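PDB 6CIB: YcaO, which catalyses ATP- and magnesium-dependent thioamidation of a peptide backbone as a member of the YcaO family. Local coordinates for the adenosine-5'-diphosphate site. Sequence-based numbering; all coordinates share one arbitrary frame.

The adenosine-5'-diphosphate site. Residues 12, 19, 64, 70, 73-74, 77-78, 81, 149-152, 156, 160, 251. With ADP (adenosine-5'-diphosphate), chain B.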
loop_
_atom_site.group_PDB
_atom_site.type_symbol
_atom_site.label_atom_id
_atom_site.label_comp_id
_atom_site.label_asym_id
_atom_site.label_seq_id
_atom_site.Cartn_x
_atom_site.Cartn_y
_atom_site.Cartn_z
ATOM N N ARG A 12 10.622 10.925 -1.013
ATOM C CA ARG A 12 9.962 12.195 -1.301
ATOM C C ARG A 12 10.926 13.286 -1.763
ATOM O O ARG A 12 12.053 13.384 -1.275
ATOM C CB ARG A 12 9.162 12.675 -0.075
ATOM C CG ARG A 12 8.127 11.691 0.478
ATOM C CD ARG A 12 7.010 11.401 -0.526
ATOM N NE ARG A 12 6.134 10.313 -0.081
ATOM C CZ ARG A 12 5.067 9.872 -0.749
ATOM N NH1 ARG A 12 4.700 10.428 -1.902
ATOM N NH2 ARG A 12 4.352 8.871 -0.254
ATOM N N THR A 19 5.192 20.201 1.972
ATOM C CA THR A 19 4.022 19.570 1.370
ATOM C C THR A 19 2.731 19.924 2.106
ATOM O O THR A 19 1.720 20.180 1.461
ATOM C CB THR A 19 4.231 18.045 1.233
ATOM O OG1 THR A 19 5.380 17.834 0.414
ATOM C CG2 THR A 19 3.021 17.348 0.575
ATOM N N LYS A 64 -0.991 8.606 8.826
ATOM C CA LYS A 64 -0.099 8.389 9.949
ATOM C C LYS A 64 1.305 8.756 9.537
ATOM O O LYS A 64 1.567 8.971 8.348
ATOM C CB LYS A 64 -0.174 6.933 10.467
ATOM C CG LYS A 64 0.560 5.863 9.657
ATOM C CD LYS A 64 -0.102 5.580 8.325
ATOM C CE LYS A 64 0.387 4.276 7.716
ATOM N NZ LYS A 64 0.127 4.288 6.248
ATOM N N GLN A 70 3.736 14.805 9.085
ATOM C CA GLN A 70 3.647 13.701 8.101
ATOM C C GLN A 70 2.301 12.971 8.160
ATOM O O GLN A 70 1.752 12.612 7.124
ATOM C CB GLN A 70 4.822 12.706 8.222
ATOM C CG GLN A 70 4.754 11.468 7.302
ATOM C CD GLN A 70 4.620 11.782 5.806
ATOM O OE1 GLN A 70 4.933 12.884 5.347
ATOM N NE2 GLN A 70 4.155 10.791 5.035
ATOM N N VAL A 73 -0.143 15.202 6.307
ATOM C CA VAL A 73 0.113 15.057 4.868
ATOM C C VAL A 73 -0.454 13.724 4.366
ATOM O O VAL A 73 -1.187 13.689 3.375
ATOM C CB VAL A 73 1.622 15.159 4.536
ATOM C CG1 VAL A 73 1.884 14.817 3.069
ATOM C CG2 VAL A 73 2.151 16.554 4.852
ATOM N N SER A 74 -0.113 12.645 5.069
ATOM C CA SER A 74 -0.574 11.288 4.745
ATOM C C SER A 74 -2.108 11.215 4.674
ATOM O O SER A 74 -2.659 10.672 3.712
ATOM C CB SER A 74 -0.018 10.309 5.790
ATOM O OG SER A 74 -0.655 9.058 5.741
HETATM N N MSE A 77 -3.420 13.335 1.536
HETATM C CA MSE A 77 -3.123 12.731 0.240
HETATM C C MSE A 77 -3.877 11.434 0.025
HETATM O O MSE A 77 -4.203 11.093 -1.109
HETATM C CB MSE A 77 -1.610 12.609 0.068
HETATM C CG MSE A 77 -0.890 13.960 0.099
HETATM SE SE MSE A 77 -1.369 15.028 -1.494
HETATM C CE MSE A 77 0.019 14.212 -2.636
ATOM N N GLU A 78 -4.186 10.730 1.117
ATOM C CA GLU A 78 -5.085 9.576 1.104
ATOM C C GLU A 78 -6.467 9.984 0.579
ATOM O O GLU A 78 -7.021 9.316 -0.303
ATOM C CB GLU A 78 -5.187 8.974 2.512
ATOM C CG GLU A 78 -6.143 7.794 2.669
ATOM C CD GLU A 78 -5.542 6.461 2.270
ATOM O OE1 GLU A 78 -4.365 6.196 2.600
ATOM O OE2 GLU A 78 -6.263 5.661 1.639
ATOM N N GLU A 81 -6.061 10.812 -3.339
ATOM C CA GLU A 81 -5.994 9.627 -4.190
ATOM C C GLU A 81 -7.364 8.960 -4.363
ATOM O O GLU A 81 -7.686 8.507 -5.460
ATOM C CB GLU A 81 -4.916 8.623 -3.721
ATOM C CG GLU A 81 -5.267 7.801 -2.494
ATOM C CD GLU A 81 -4.302 6.664 -2.227
ATOM O OE1 GLU A 81 -3.089 6.914 -2.127
ATOM O OE2 GLU A 81 -4.759 5.508 -2.086
ATOM N N SER A 149 -1.797 5.467 -5.624
ATOM C CA SER A 149 -0.948 6.375 -4.850
ATOM C C SER A 149 -0.930 7.788 -5.406
ATOM O O SER A 149 -1.003 7.995 -6.611
ATOM C CB SER A 149 0.499 5.850 -4.763
ATOM O OG SER A 149 0.531 4.566 -4.135
ATOM N N ALA A 150 -0.807 8.746 -4.494
ATOM C CA ALA A 150 -0.612 10.150 -4.818
ATOM C C ALA A 150 0.809 10.557 -4.424
ATOM O O ALA A 150 1.454 9.884 -3.612
ATOM C CB ALA A 150 -1.638 10.999 -4.087
ATOM N N GLY A 151 1.301 11.636 -5.029
ATOM C CA GLY A 151 2.564 12.253 -4.634
ATOM C C GLY A 151 2.661 13.693 -5.097
ATOM O O GLY A 151 1.758 14.199 -5.763
ATOM N N ARG A 152 3.757 14.360 -4.745
ATOM C CA ARG A 152 4.046 15.682 -5.298
ATOM C C ARG A 152 4.505 15.554 -6.750
ATOM O O ARG A 152 4.296 16.464 -7.554
ATOM C CB ARG A 152 5.108 16.401 -4.472
ATOM C CG ARG A 152 4.679 16.839 -3.079
ATOM C CD ARG A 152 3.751 18.043 -3.065
ATOM N NE ARG A 152 4.330 19.245 -3.673
ATOM C CZ ARG A 152 5.074 20.151 -3.041
ATOM N NH1 ARG A 152 5.381 20.026 -1.755
ATOM N NH2 ARG A 152 5.520 21.203 -3.712
ATOM N N GLU A 156 7.123 9.832 -7.320
ATOM C CA GLU A 156 6.759 9.537 -5.921
ATOM C C GLU A 156 5.606 8.547 -5.850
ATOM O O GLU A 156 5.674 7.565 -5.118
ATOM C CB GLU A 156 6.326 10.812 -5.198
ATOM C CG GLU A 156 7.437 11.709 -4.696
ATOM C CD GLU A 156 6.910 12.823 -3.816
ATOM O OE1 GLU A 156 7.719 13.660 -3.376
ATOM O OE2 GLU A 156 5.679 12.862 -3.553
ATOM N N GLN A 160 5.606 4.538 -4.697
ATOM C CA GLN A 160 4.683 4.155 -3.626
ATOM C C GLN A 160 3.703 3.059 -4.072
ATOM O O GLN A 160 3.543 2.051 -3.374
ATOM C CB GLN A 160 3.925 5.386 -3.103
ATOM C CG GLN A 160 3.094 5.152 -1.839
ATOM C CD GLN A 160 3.914 5.226 -0.556
ATOM O OE1 GLN A 160 5.129 5.453 -0.585
ATOM N NE2 GLN A 160 3.247 5.045 0.583
ATOM N N GLU A 251 1.530 1.189 10.282
ATOM C CA GLU A 251 0.257 0.582 9.908
ATOM C C GLU A 251 -0.454 -0.053 11.100
ATOM O O GLU A 251 -1.666 0.069 11.220
ATOM C CB GLU A 251 0.421 -0.405 8.751
ATOM C CG GLU A 251 -0.114 0.132 7.425
ATOM C CD GLU A 251 0.009 -0.853 6.274
ATOM O OE1 GLU A 251 -0.181 -2.074 6.484
ATOM O OE2 GLU A 251 0.307 -0.403 5.143
HETATM P PB ADP B . 0.330 4.226 2.299
HETATM O O1B ADP B . 0.601 4.646 0.870
HETATM O O2B ADP B . 0.968 2.910 2.699
HETATM O O3B ADP B . -1.106 4.368 2.748
HETATM P PA ADP B . 0.885 6.704 3.705
HETATM O O1A ADP B . 2.232 7.252 4.092
HETATM O O2A ADP B . -0.143 6.599 4.800
HETATM O O3A ADP B . 1.238 5.251 3.148
HETATM O "O5'" ADP B . 0.326 7.580 2.480
HETATM C "C5'" ADP B . -1.053 7.756 2.110
HETATM C "C4'" ADP B . -1.123 8.497 0.761
HETATM O "O4'" ADP B . -0.476 9.775 0.869
HETATM C "C3'" ADP B . -0.384 7.779 -0.372
HETATM O "O3'" ADP B . -1.007 8.088 -1.635
HETATM C "C2'" ADP B . 1.003 8.395 -0.338
HETATM O "O2'" ADP B . 1.692 8.268 -1.579
HETATM C "C1'" ADP B . 0.691 9.843 0.029
HETATM N N9 ADP B . 1.778 10.507 0.782
HETATM C C8 ADP B . 2.221 10.144 2.000
HETATM N N7 ADP B . 3.225 10.953 2.409
HETATM C C5 ADP B . 3.422 11.869 1.455
HETATM C C6 ADP B . 4.333 13.023 1.272
HETATM N N6 ADP B . 5.234 13.344 2.231
HETATM N N1 ADP B . 4.228 13.726 0.117
HETATM C C2 ADP B . 3.329 13.411 -0.847
HETATM N N3 ADP B . 2.465 12.376 -0.738
HETATM C C4 ADP B . 2.464 11.581 0.375
HETATM O O HOH W 1 6.441 15.059 -1.244
HETATM O O HOH W 2 3.234 8.078 6.351
HETATM O O HOH W 3 6.799 15.751 1.262
#
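The nucleotide pocket of this YcaO enzyme, the ATP- and Mg2+-binding site typical of the family, holds ADP against helix 68-85, with strand 148-150 and helix 154-177 also lining it. Adenine lies between two unlike surfaces. On one face the Arg12 guanidinium, carried by a chain bent at chi2 (-64°), stacks as a cation, NH1 standing 3.4 Å from the centroid of the six-membered ring and NH2 over the five-membered one. On the other, Val73 CG1 makes a CH-pi contact, and the selenomethionine Met77 packs its CB against ribose C1' and its CE near N3. In its own plane Arg12 NH2 also donates to the ribose 2'-hydroxyl O2' at 3.0 Å, while NH1 forms a salt bridge with Glu156 OE2; together these two in-plane bonds would hold the guanidinium flat over the base. Glu156 OE2 is met from above the carboxylate plane and also accepts from Arg152 N, a second-shell bond that positions it. An alanine in place of Arg12 would remove the cationic face, the O2' bond and the partner of Glu156, and would probably loosen base and ribose together. The Gln70 amide reads the Hoogsteen edge of adenine: Gln70 NE2 donates to adenine N7 at 2.8 Å, and OE1 takes the N6 amino group on a lone pair (C=O...N angle 121°). Ala150 reads the ribose through its backbone, N donating almost straight to O3' (176° at H) and O accepting from O2' at 2.6 Å. Alpha-phosphate O2A accepts from both Lys64 NZ and Ser74 OG, each 2.7 Å away; Lys64 N in turn donates to Ser74 OG, positioning that hydroxyl. Gln160 NE2 reaches beta-phosphate O1B at 2.7 Å, with O1B in the amide plane.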